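Local coordinates for catabolite control protein A (PDB 2O20), which probably acts as a global DNA-binding transcription regulator of the LacI family, repressing or activating genes in response to carbon supply in Lactococcus lactis, at residues 174-179 / 209-214; 64-69 / 307-312; 249-254 / 271-276. The protein carries 1 engineered substitution. All blocks are in the same frame, centred on the assembly; numbering follows the deposited sequence. Where two conformers were deposited one is given.

Interaction 1. Residues 174-179 / 209-214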
ATOM      1  N   LYS D 174       1.581 -28.348  -2.786  1.00 20.80           N
ATOM      2  CA  LYS D 174       0.513 -28.168  -1.827  1.00 20.50           C
ATOM      3  C   LYS D 174      -0.874 -28.335  -2.475  1.00 19.86           C
ATOM      4  O   LYS D 174      -1.777 -28.932  -1.892  1.00 20.41           O
ATOM      5  CB  LYS D 174       0.643 -26.780  -1.186  1.00 20.93           C
ATOM      6  CG  LYS D 174      -0.377 -26.494  -0.125  1.00 22.57           C
ATOM      7  CD  LYS D 174       0.001 -25.275   0.705  1.00 23.44           C
ATOM      8  CE  LYS D 174      -1.137 -24.849   1.563  1.00 24.09           C
ATOM      9  NZ  LYS D 174      -1.367 -25.805   2.675  1.00 24.63           N
ATOM     10  N   LEU D 175      -1.042 -27.810  -3.679  1.00 19.78           N
ATOM     11  CA  LEU D 175      -2.325 -27.926  -4.392  1.00 19.34           C
ATOM     12  C   LEU D 175      -2.507 -29.368  -4.935  1.00 20.41           C
ATOM     13  O   LEU D 175      -3.625 -29.896  -4.990  1.00 21.54           O
ATOM     14  CB  LEU D 175      -2.394 -26.912  -5.532  1.00 19.48           C
ATOM     15  CG  LEU D 175      -2.391 -25.443  -5.085  1.00 18.96           C
ATOM     16  CD1 LEU D 175      -2.212 -24.487  -6.248  1.00 19.15           C
ATOM     17  CD2 LEU D 175      -3.648 -25.113  -4.309  1.00 20.39           C
ATOM     18  N   ILE D 176      -1.415 -29.991  -5.341  1.00 21.07           N
ATOM     19  CA  ILE D 176      -1.453 -31.419  -5.744  1.00 21.26           C
ATOM     20  C   ILE D 176      -1.927 -32.256  -4.564  1.00 21.41           C
ATOM     21  O   ILE D 176      -2.786 -33.113  -4.705  1.00 20.40           O
ATOM     22  CB  ILE D 176      -0.075 -31.907  -6.248  1.00 21.79           C
ATOM     23  CG1 ILE D 176       0.184 -31.304  -7.626  1.00 21.52           C
ATOM     24  CG2 ILE D 176      -0.012 -33.478  -6.352  1.00 22.90           C
ATOM     25  CD1 ILE D 176       1.575 -31.392  -8.079  1.00 20.00           C
ATOM     26  N   ASP D 177      -1.388 -31.978  -3.384  1.00 22.05           N
ATOM     27  CA  ASP D 177      -1.688 -32.783  -2.215  1.00 22.87           C
ATOM     28  C   ASP D 177      -3.111 -32.620  -1.684  1.00 22.92           C
ATOM     29  O   ASP D 177      -3.579 -33.503  -0.962  1.00 23.69           O
ATOM     30  CB  ASP D 177      -0.628 -32.574  -1.120  1.00 22.83           C
ATOM     31  CG  ASP D 177       0.753 -33.159  -1.507  1.00 25.36           C
ATOM     32  OD1 ASP D 177       0.853 -33.926  -2.492  1.00 29.29           O
ATOM     33  OD2 ASP D 177       1.746 -32.847  -0.821  1.00 29.49           O
ATOM     34  N   SER D 178      -3.805 -31.535  -2.050  1.00 23.04           N
ATOM     35  CA  SER D 178      -5.223 -31.376  -1.745  1.00 22.97           C
ATOM     36  C   SER D 178      -6.131 -31.863  -2.893  1.00 23.47           C
ATOM     37  O   SER D 178      -7.333 -31.599  -2.899  1.00 23.39           O
ATOM     38  CB  SER D 178      -5.546 -29.919  -1.329  1.00 22.32           C
ATOM     39  OG  SER D 178      -5.145 -28.976  -2.328  1.00 22.03           O
ATOM     40  N   GLY D 179      -5.556 -32.602  -3.851  1.00 23.73           N
ATOM     41  CA  GLY D 179      -6.332 -33.263  -4.893  1.00 23.41           C
ATOM     42  C   GLY D 179      -6.525 -32.528  -6.205  1.00 23.51           C
ATOM     43  O   GLY D 179      -7.271 -32.996  -7.068  1.00 23.25           O
ATOM     44  N   ALA D 209       4.028 -35.890  -9.757  1.00 25.19           N
ATOM     45  CA  ALA D 209       2.665 -36.376  -9.562  1.00 25.86           C
ATOM     46  C   ALA D 209       2.036 -37.011 -10.816  1.00 25.72           C
ATOM     47  O   ALA D 209       0.850 -37.284 -10.815  1.00 26.65           O
ATOM     48  CB  ALA D 209       1.769 -35.204  -9.061  1.00 25.79           C
ATOM     49  N   ASN D 210       2.814 -37.208 -11.883  1.00 26.24           N
ATOM     50  CA  ASN D 210       2.318 -37.752 -13.160  1.00 26.58           C
ATOM     51  C   ASN D 210       1.179 -36.895 -13.765  1.00 26.66           C
ATOM     52  O   ASN D 210       0.218 -37.404 -14.344  1.00 26.63           O
ATOM     53  CB  ASN D 210       1.917 -39.236 -13.034  0.50 26.67           C
ATOM     54  CG  ASN D 210       3.099 -40.137 -12.719  0.50 26.79           C
ATOM     55  OD1 ASN D 210       3.869 -39.871 -11.805  0.50 25.82           O
ATOM     56  ND2 ASN D 210       3.231 -41.226 -13.469  0.50 29.27           N
ATOM     57  N   ILE D 211       1.314 -35.574 -13.647  1.00 25.42           N
ATOM     58  CA  ILE D 211       0.397 -34.642 -14.304  1.00 25.42           C
ATOM     59  C   ILE D 211       1.080 -34.045 -15.524  1.00 25.33           C
ATOM     60  O   ILE D 211       2.159 -33.518 -15.410  1.00 27.05           O
ATOM     61  CB  ILE D 211      -0.017 -33.494 -13.365  1.00 25.07           C
ATOM     62  CG1 ILE D 211      -0.765 -34.053 -12.155  1.00 24.82           C
ATOM     63  CG2 ILE D 211      -0.858 -32.443 -14.150  1.00 24.40           C
ATOM     64  CD1 ILE D 211      -0.755 -33.166 -10.987  1.00 26.71           C
ATOM     65  N   GLU D 212       0.448 -34.117 -16.683  1.00 25.91           N
ATOM     66  CA  GLU D 212       0.999 -33.503 -17.899  1.00 26.79           C
ATOM     67  C   GLU D 212       0.960 -31.987 -17.830  1.00 27.12           C
ATOM     68  O   GLU D 212      -0.036 -31.407 -17.380  1.00 27.04           O
ATOM     69  CB  GLU D 212       0.264 -33.990 -19.157  0.50 26.97           C
ATOM     70  CG  GLU D 212       0.239 -35.507 -19.304  0.50 29.12           C
ATOM     71  CD  GLU D 212      -0.073 -35.974 -20.716  0.50 30.32           C
ATOM     72  OE1 GLU D 212       0.602 -36.920 -21.182  0.50 32.65           O
ATOM     73  OE2 GLU D 212      -0.988 -35.409 -21.357  0.50 31.51           O
ATOM     74  N   PHE D 213       2.055 -31.368 -18.272  1.00 26.77           N
ATOM     75  CA  PHE D 213       2.165 -29.934 -18.394  1.00 26.40           C
ATOM     76  C   PHE D 213       1.346 -29.454 -19.574  1.00 26.41           C
ATOM     77  O   PHE D 213       1.346 -30.051 -20.632  1.00 25.41           O
ATOM     78  CB  PHE D 213       3.639 -29.517 -18.571  1.00 26.56           C
ATOM     79  CG  PHE D 213       3.828 -28.082 -18.973  1.00 25.77           C
ATOM     80  CD1 PHE D 213       3.538 -27.048 -18.089  1.00 26.17           C
ATOM     81  CD2 PHE D 213       4.306 -27.762 -20.227  1.00 27.23           C
ATOM     82  CE1 PHE D 213       3.702 -25.734 -18.457  1.00 26.22           C
ATOM     83  CE2 PHE D 213       4.470 -26.452 -20.605  1.00 26.71           C
ATOM     84  CZ  PHE D 213       4.179 -25.425 -19.710  1.00 26.62           C
ATOM     85  N   ASP D 214       0.657 -28.342 -19.384  1.00 26.00           N
ATOM     86  CA  ASP D 214      -0.194 -27.773 -20.411  1.00 25.68           C
ATOM     87  C   ASP D 214       0.084 -26.278 -20.411  1.00 26.14           C
ATOM     88  O   ASP D 214      -0.235 -25.600 -19.424  1.00 25.65           O
ATOM     89  CB  ASP D 214      -1.655 -28.048 -20.058  1.00 25.36           C
ATOM     90  CG  ASP D 214      -2.626 -27.491 -21.082  1.00 25.73           C
ATOM     91  OD1 ASP D 214      -2.208 -26.856 -22.097  1.00 23.42           O
ATOM     92  OD2 ASP D 214      -3.833 -27.700 -20.867  1.00 29.44           O
TER
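Ile176 meets Ala209 and Ile211 through aliphatic carbon alone, with no flat group between the segments. The site joins the ends of helices 164-177 and 193-208, each closed by a Schellman motif, in the lobe of the periplasmic-binding-protein fold built round the sheet that holds strand 183-186. Both branches of Ile176 are used. A chi1 of -73° puts CG1 beside the backbone N and CG2 anti to it, and CG2 sits 3.7 Å from Ala209 CB. The other branch ends in CD1, which lies 3.9 Å from the same Ala209 CB. Along this branch the two isoleucines meet tip to tip, Ile211 CD1 standing 4.0 Å from Ile176 CG1 and 4.1 Å from Ile176 CD1. Ile176 also rests on Ile183 of strand 183-186, which links this small, partly exposed contact to the sheet, while Ile211 packs on Leu206 of the helix before it. The C-prime positions of the two helix ends are Gly179 and Asn210, both with positive phi; beyond Asn210 the chain turns, and Ile211 follows beside Ile176. In the first of these turns Gly179 N donates to Ile176 O at 2.9 Å.

Interaction 2. Residues 64-69 / 307-312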
ATOM      1  N   THR D  64      26.836  10.747   1.283  1.00 27.98           N
ATOM      2  CA  THR D  64      26.475   9.639   0.396  1.00 26.51           C
ATOM      3  C   THR D  64      24.973   9.638   0.083  1.00 24.76           C
ATOM      4  O   THR D  64      24.126   9.864   0.979  1.00 23.70           O
ATOM      5  CB  THR D  64      26.916   8.310   1.031  1.00 26.45           C
ATOM      6  OG1 THR D  64      28.351   8.277   1.062  1.00 26.54           O
ATOM      7  CG2 THR D  64      26.368   7.115   0.302  1.00 26.06           C
ATOM      8  N   THR D  65      24.664   9.402  -1.192  1.00 23.46           N
ATOM      9  CA  THR D  65      23.297   9.535  -1.701  1.00 22.76           C
ATOM     10  C   THR D  65      22.978   8.269  -2.466  1.00 22.40           C
ATOM     11  O   THR D  65      23.704   7.900  -3.388  1.00 21.93           O
ATOM     12  CB  THR D  65      23.117  10.776  -2.605  1.00 23.21           C
ATOM     13  OG1 THR D  65      23.380  11.972  -1.851  1.00 22.77           O
ATOM     14  CG2 THR D  65      21.707  10.846  -3.182  1.00 22.68           C
ATOM     15  N   VAL D  66      21.879   7.633  -2.049  1.00 21.64           N
ATOM     16  CA  VAL D  66      21.336   6.437  -2.652  1.00 21.31           C
ATOM     17  C   VAL D  66      20.063   6.720  -3.473  1.00 21.83           C
ATOM     18  O   VAL D  66      19.085   7.304  -2.959  1.00 21.65           O
ATOM     19  CB  VAL D  66      21.116   5.317  -1.611  0.50 21.77           C
ATOM     20  CG1 VAL D  66      22.469   4.757  -1.168  0.50 21.75           C
ATOM     21  CG2 VAL D  66      20.373   5.818  -0.403  0.50 23.13           C
ATOM     22  N   GLY D  67      20.130   6.328  -4.744  1.00 22.34           N
ATOM     23  CA  GLY D  67      18.985   6.348  -5.674  1.00 22.67           C
ATOM     24  C   GLY D  67      18.214   5.036  -5.607  1.00 22.89           C
ATOM     25  O   GLY D  67      18.789   3.961  -5.761  1.00 23.11           O
ATOM     26  N   VAL D  68      16.896   5.123  -5.422  1.00 22.48           N
ATOM     27  CA  VAL D  68      16.027   3.920  -5.379  1.00 22.80           C
ATOM     28  C   VAL D  68      14.922   4.051  -6.412  1.00 22.05           C
ATOM     29  O   VAL D  68      14.109   4.975  -6.359  1.00 22.37           O
ATOM     30  CB  VAL D  68      15.384   3.718  -3.972  1.00 23.57           C
ATOM     31  CG1 VAL D  68      14.608   2.410  -3.902  1.00 23.73           C
ATOM     32  CG2 VAL D  68      16.448   3.782  -2.863  1.00 24.29           C
ATOM     33  N   ILE D  69      14.880   3.092  -7.324  1.00 22.00           N
ATOM     34  CA  ILE D  69      13.904   3.046  -8.404  1.00 23.43           C
ATOM     35  C   ILE D  69      12.965   1.901  -8.117  1.00 23.20           C
ATOM     36  O   ILE D  69      13.418   0.788  -7.865  1.00 23.21           O
ATOM     37  CB  ILE D  69      14.557   2.784  -9.766  1.00 23.80           C
ATOM     38  CG1 ILE D  69      15.680   3.784  -9.974  1.00 27.07           C
ATOM     39  CG2 ILE D  69      13.473   2.868 -10.885  1.00 25.30           C
ATOM     40  CD1 ILE D  69      16.486   3.592 -11.192  1.00 28.27           C
ATOM     41  N   LYS D 307      28.688  -1.636   1.316  1.00 21.37           N
ATOM     42  CA  LYS D 307      30.056  -2.130   1.125  1.00 21.96           C
ATOM     43  C   LYS D 307      30.609  -1.746  -0.248  1.00 22.21           C
ATOM     44  O   LYS D 307      31.757  -1.327  -0.342  1.00 22.44           O
ATOM     45  CB  LYS D 307      30.117  -3.653   1.305  1.00 21.40           C
ATOM     46  CG  LYS D 307      29.684  -4.159   2.661  1.00 21.45           C
ATOM     47  CD  LYS D 307      29.476  -5.668   2.617  1.00 24.97           C
ATOM     48  CE  LYS D 307      28.959  -6.219   3.932  1.00 26.03           C
ATOM     49  NZ  LYS D 307      28.837  -7.699   3.861  1.00 26.47           N
ATOM     50  N   LEU D 308      29.784  -1.872  -1.290  1.00 22.62           N
ATOM     51  CA  LEU D 308      30.188  -1.525  -2.644  1.00 24.06           C
ATOM     52  C   LEU D 308      30.583  -0.062  -2.729  1.00 24.25           C
ATOM     53  O   LEU D 308      31.610   0.284  -3.337  1.00 24.86           O
ATOM     54  CB  LEU D 308      29.083  -1.865  -3.665  1.00 23.95           C
ATOM     55  CG  LEU D 308      28.709  -3.368  -3.718  1.00 25.74           C
ATOM     56  CD1 LEU D 308      27.657  -3.634  -4.790  1.00 25.66           C
ATOM     57  CD2 LEU D 308      29.941  -4.259  -3.951  1.00 28.19           C
ATOM     58  N   MET D 309      29.800   0.801  -2.090  1.00 24.45           N
ATOM     59  CA  MET D 309      30.048   2.235  -2.151  1.00 24.48           C
ATOM     60  C   MET D 309      31.300   2.645  -1.386  1.00 25.42           C
ATOM     61  O   MET D 309      31.856   3.681  -1.671  1.00 24.80           O
ATOM     62  CB  MET D 309      28.841   3.017  -1.625  1.00 24.52           C
ATOM     63  CG  MET D 309      27.587   2.859  -2.483  1.00 24.39           C
ATOM     64  SD  MET D 309      26.243   3.967  -1.984  1.00 23.41           S
ATOM     65  CE  MET D 309      25.771   3.375  -0.346  1.00 26.43           C
ATOM     66  N   LEU D 310      31.690   1.853  -0.387  1.00 26.20           N
ATOM     67  CA  LEU D 310      32.965   2.025   0.314  1.00 27.56           C
ATOM     68  C   LEU D 310      34.163   1.339  -0.383  1.00 29.32           C
ATOM     69  O   LEU D 310      35.263   1.292   0.177  1.00 28.99           O
ATOM     70  CB  LEU D 310      32.836   1.500   1.739  1.00 27.38           C
ATOM     71  CG  LEU D 310      31.989   2.328   2.700  1.00 27.56           C
ATOM     72  CD1 LEU D 310      31.612   1.455   3.903  1.00 28.94           C
ATOM     73  CD2 LEU D 310      32.694   3.574   3.129  1.00 26.99           C
ATOM     74  N   LYS D 311      33.936   0.834  -1.596  1.00 31.46           N
ATOM     75  CA  LYS D 311      34.929   0.142  -2.416  1.00 33.61           C
ATOM     76  C   LYS D 311      35.381  -1.171  -1.784  1.00 35.29           C
ATOM     77  O   LYS D 311      36.480  -1.665  -2.087  1.00 35.72           O
ATOM     78  CB  LYS D 311      36.140   1.037  -2.730  1.00 33.64           C
ATOM     79  CG  LYS D 311      35.798   2.351  -3.413  1.00 33.97           C
ATOM     80  CD  LYS D 311      37.033   2.994  -4.042  1.00 34.98           C
ATOM     81  CE  LYS D 311      36.736   4.399  -4.542  1.00 36.84           C
ATOM     82  NZ  LYS D 311      37.851   4.918  -5.396  1.00 39.38           N
ATOM     83  N   GLU D 312      34.536  -1.738  -0.924  1.00 37.07           N
ATOM     84  CA  GLU D 312      34.835  -3.010  -0.271  1.00 38.72           C
ATOM     85  C   GLU D 312      34.475  -4.148  -1.217  1.00 39.57           C
ATOM     86  O   GLU D 312      33.418  -4.140  -1.876  1.00 40.03           O
ATOM     87  CB  GLU D 312      34.095  -3.153   1.067  1.00 39.01           C
ATOM     88  CG  GLU D 312      34.082  -1.874   1.885  1.00 40.07           C
ATOM     89  CD  GLU D 312      33.798  -2.065   3.370  1.00 40.44           C
ATOM     90  OE1 GLU D 312      32.649  -2.386   3.761  1.00 43.92           O
ATOM     91  OE2 GLU D 312      34.733  -1.825   4.159  1.00 43.34           O
TER
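Met309 sets the end of its side chain against Thr64 and Val66, joining the last turn of helix 294-309 to the start of strand 65-70. This is helix-on-sheet packing in a lobe of the periplasmic-binding-protein fold, where the helix lies against a parallel sheet. The Met309 methyl carbon CE is 3.7 Å from Val66 CG1 and 3.8 Å from Thr64 CG2, and Met309 SD lies 3.9 Å from Val66 CG1. The methionine thus meets both residues with its sulfur and its methyl together. A bend at the last torsion (chi3 -67°) folds CE back beside the two methyls, and the side chain crosses Val66 at about a right angle. One layer out, Met302 touches both Val66 and Met309, and Leu305 also packs on Val66, so the valine is covered by successive turns of the helix. The strand is placed by backbone hydrogen bonds of Thr64 and Val66 with Asn95 and of Val66 with Ile97, and by Thr65 N to the carboxylate of Asp121. On the helix side, a Schellman motif with Lys311 at positive phi ends the helix just beyond Met309: Lys311 N bonds to Leu308 O at 3.0 Å and Glu312 N to Lys307 O at 2.9 Å.

Interaction 3. Residues 249-254 / 271-276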
ATOM      1  N   THR D 249      -1.136  -8.639  -5.633  1.00 16.36           N
ATOM      2  CA  THR D 249      -2.228  -7.823  -6.157  1.00 17.39           C
ATOM      3  C   THR D 249      -3.079  -8.618  -7.155  1.00 16.42           C
ATOM      4  O   THR D 249      -4.291  -8.535  -7.140  1.00 16.13           O
ATOM      5  CB  THR D 249      -1.731  -6.573  -6.881  1.00 18.17           C
ATOM      6  OG1 THR D 249      -0.634  -6.951  -7.731  1.00 21.82           O
ATOM      7  CG2 THR D 249      -1.299  -5.498  -5.894  1.00 21.29           C
ATOM      8  N   VAL D 250      -2.414  -9.397  -7.992  1.00 16.43           N
ATOM      9  CA  VAL D 250      -3.088 -10.298  -8.932  1.00 16.26           C
ATOM     10  C   VAL D 250      -3.926 -11.396  -8.224  1.00 15.81           C
ATOM     11  O   VAL D 250      -5.054 -11.681  -8.605  1.00 15.30           O
ATOM     12  CB  VAL D 250      -2.073 -10.894  -9.920  1.00 16.33           C
ATOM     13  CG1 VAL D 250      -2.779 -11.806 -10.924  1.00 16.47           C
ATOM     14  CG2 VAL D 250      -1.269  -9.775 -10.628  1.00 17.19           C
ATOM     15  N   ALA D 251      -3.349 -12.015  -7.201  1.00 15.06           N
ATOM     16  CA  ALA D 251      -4.011 -13.055  -6.401  1.00 14.87           C
ATOM     17  C   ALA D 251      -5.243 -12.551  -5.719  1.00 15.63           C
ATOM     18  O   ALA D 251      -6.227 -13.270  -5.657  1.00 15.54           O
ATOM     19  CB  ALA D 251      -3.079 -13.624  -5.352  1.00 14.54           C
ATOM     20  N   VAL D 252      -5.136 -11.346  -5.150  1.00 15.87           N
ATOM     21  CA  VAL D 252      -6.252 -10.723  -4.473  1.00 16.92           C
ATOM     22  C   VAL D 252      -7.373 -10.420  -5.479  1.00 16.41           C
ATOM     23  O   VAL D 252      -8.555 -10.595  -5.145  1.00 17.00           O
ATOM     24  CB  VAL D 252      -5.846  -9.449  -3.692  1.00 17.36           C
ATOM     25  CG1 VAL D 252      -7.045  -8.777  -3.064  1.00 18.31           C
ATOM     26  CG2 VAL D 252      -4.836  -9.777  -2.588  1.00 18.84           C
ATOM     27  N   GLY D 253      -7.005  -9.976  -6.687  1.00 15.73           N
ATOM     28  CA  GLY D 253      -7.954  -9.803  -7.780  1.00 16.19           C
ATOM     29  C   GLY D 253      -8.669 -11.071  -8.218  1.00 15.71           C
ATOM     30  O   GLY D 253      -9.899 -11.064  -8.383  1.00 17.31           O
ATOM     31  N   LEU D 254      -7.918 -12.161  -8.367  1.00 16.47           N
ATOM     32  CA  LEU D 254      -8.462 -13.490  -8.690  1.00 16.81           C
ATOM     33  C   LEU D 254      -9.444 -13.953  -7.618  1.00 16.44           C
ATOM     34  O   LEU D 254     -10.565 -14.376  -7.939  1.00 15.49           O
ATOM     35  CB  LEU D 254      -7.331 -14.536  -8.845  1.00 17.20           C
ATOM     36  CG  LEU D 254      -7.781 -15.908  -9.362  1.00 16.80           C
ATOM     37  CD1 LEU D 254      -8.229 -15.759 -10.788  1.00 16.34           C
ATOM     38  CD2 LEU D 254      -6.697 -16.950  -9.243  1.00 16.88           C
ATOM     39  N   ILE D 271      -6.389 -20.915  -4.044  1.00 17.11           N
ATOM     40  CA  ILE D 271      -5.431 -19.904  -4.492  1.00 16.76           C
ATOM     41  C   ILE D 271      -4.242 -19.809  -3.499  1.00 16.56           C
ATOM     42  O   ILE D 271      -4.424 -19.762  -2.287  1.00 16.11           O
ATOM     43  CB  ILE D 271      -6.077 -18.495  -4.623  1.00 16.87           C
ATOM     44  CG1 ILE D 271      -7.253 -18.523  -5.599  1.00 17.42           C
ATOM     45  CG2 ILE D 271      -5.036 -17.455  -5.096  1.00 17.36           C
ATOM     46  CD1 ILE D 271      -8.075 -17.235  -5.635  1.00 19.48           C
ATOM     47  N   ILE D 272      -3.034 -19.752  -4.053  1.00 16.75           N
ATOM     48  CA  ILE D 272      -1.827 -19.474  -3.266  1.00 17.63           C
ATOM     49  C   ILE D 272      -1.133 -18.275  -3.922  1.00 16.75           C
ATOM     50  O   ILE D 272      -0.860 -18.291  -5.114  1.00 17.87           O
ATOM     51  CB  ILE D 272      -0.867 -20.710  -3.204  1.00 17.65           C
ATOM     52  CG1 ILE D 272      -1.597 -21.928  -2.632  1.00 18.06           C
ATOM     53  CG2 ILE D 272       0.395 -20.343  -2.336  1.00 18.17           C
ATOM     54  CD1 ILE D 272      -0.769 -23.221  -2.589  1.00 19.55           C
ATOM     55  N   SER D 273      -0.914 -17.225  -3.149  1.00 17.66           N
ATOM     56  CA  SER D 273      -0.215 -16.025  -3.589  1.00 17.90           C
ATOM     57  C   SER D 273       1.320 -16.093  -3.396  1.00 18.88           C
ATOM     58  O   SER D 273       1.866 -17.039  -2.840  1.00 17.87           O
ATOM     59  CB  SER D 273      -0.805 -14.801  -2.851  1.00 18.94           C
ATOM     60  OG  SER D 273      -0.396 -13.583  -3.467  1.00 19.91           O
ATOM     61  N   GLY D 274       1.994 -15.062  -3.885  1.00 20.42           N
ATOM     62  CA  GLY D 274       3.421 -15.080  -4.060  1.00 21.71           C
ATOM     63  C   GLY D 274       4.342 -14.438  -3.028  1.00 21.07           C
ATOM     64  O   GLY D 274       5.527 -14.798  -3.008  1.00 21.70           O
ATOM     65  N   ALA D 275       3.866 -13.506  -2.198  1.00 21.11           N
ATOM     66  CA  ALA D 275       4.768 -12.787  -1.247  1.00 20.63           C
ATOM     67  C   ALA D 275       4.271 -12.424   0.163  1.00 19.52           C
ATOM     68  O   ALA D 275       5.092 -12.139   1.067  1.00 19.81           O
ATOM     69  CB  ALA D 275       5.343 -11.503  -1.928  1.00 21.16           C
ATOM     70  N   ASN D 276       2.961 -12.435   0.377  1.00 19.52           N
ATOM     71  CA  ASN D 276       2.365 -12.017   1.640  1.00 19.45           C
ATOM     72  C   ASN D 276       2.704 -10.564   2.002  1.00 18.53           C
ATOM     73  O   ASN D 276       3.039 -10.266   3.155  1.00 18.30           O
ATOM     74  CB  ASN D 276       2.832 -12.931   2.777  1.00 20.02           C
ATOM     75  CG  ASN D 276       1.925 -12.888   3.957  1.00 21.75           C
ATOM     76  OD1 ASN D 276       0.710 -12.807   3.799  1.00 25.73           O
ATOM     77  ND2 ASN D 276       2.499 -12.919   5.152  1.00 22.68           N
TER
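Apolar contacts carry one part of this interface, where Leu254 packs on Ile271 within the beta-alpha-beta unit of strand 242-245, helix 248-260 and strand 270-272. Leu254 CD2 lies 3.9 Å from Ile271 CD1 and 4.0 Å from Ile271 CG1, the CD2 branch of the leucine crossing the end of the isoleucine obliquely. With its CG anti to the backbone N (chi1 -172°), Leu254 reaches from the helix toward strand 270-272. The second branch of Ile271 turns to the preceding helical turn, its CG2 standing 4.3 Å from Ala251 CB. Neighbouring strand 242-245 adds to the same apolar layer, Val245 touching Ala251 and Ala243 touching Leu254.

The polar element is Ser273, whose side chain abuts the same alanine: Ala251 CB is 3.6 Å from Ser273 CB and a snug 3.3 Å from Ser273 OG. That hydroxyl is hydrogen-bonded to Asp248 OD1, which also accepts the backbone N-H groups of Ala275 and Asn276, so that one carboxylate oxygen holds the loop that leaves the strand.

The small side chain of Ala251 is consistent with the close approach of the backbones, 5.6 Å between the CA atoms of Ala251 and Ser273. The buried hydroxyl is satisfied by the aspartate, and the three bonds at OD1 would probably stabilise a negative charge there.

Interactions 1 and 3 belong to one lobe, around the sheet of strands 218-219, 183-186, 242-245 and 270-272; interaction 2 belongs to the other, on the six-stranded sheet. Interactions 1 and 3 lie about 19 Å apart, centre to centre, yet touch directly: Leu175 CG comes 3.7 Å from Ile272 CD1, so helix 164-177 packs on the face of strand 270-272 turned from helix 248-260. Interaction 2 lies about 45 Å from interaction 1 and about 33 Å from interaction 3 between centres, with nearest atoms about 30 Å and about 16 Å away, and touches neither. Its two segments, far apart in sequence, bracket the other contacts, consistent with a chain that crosses between the lobes and returns.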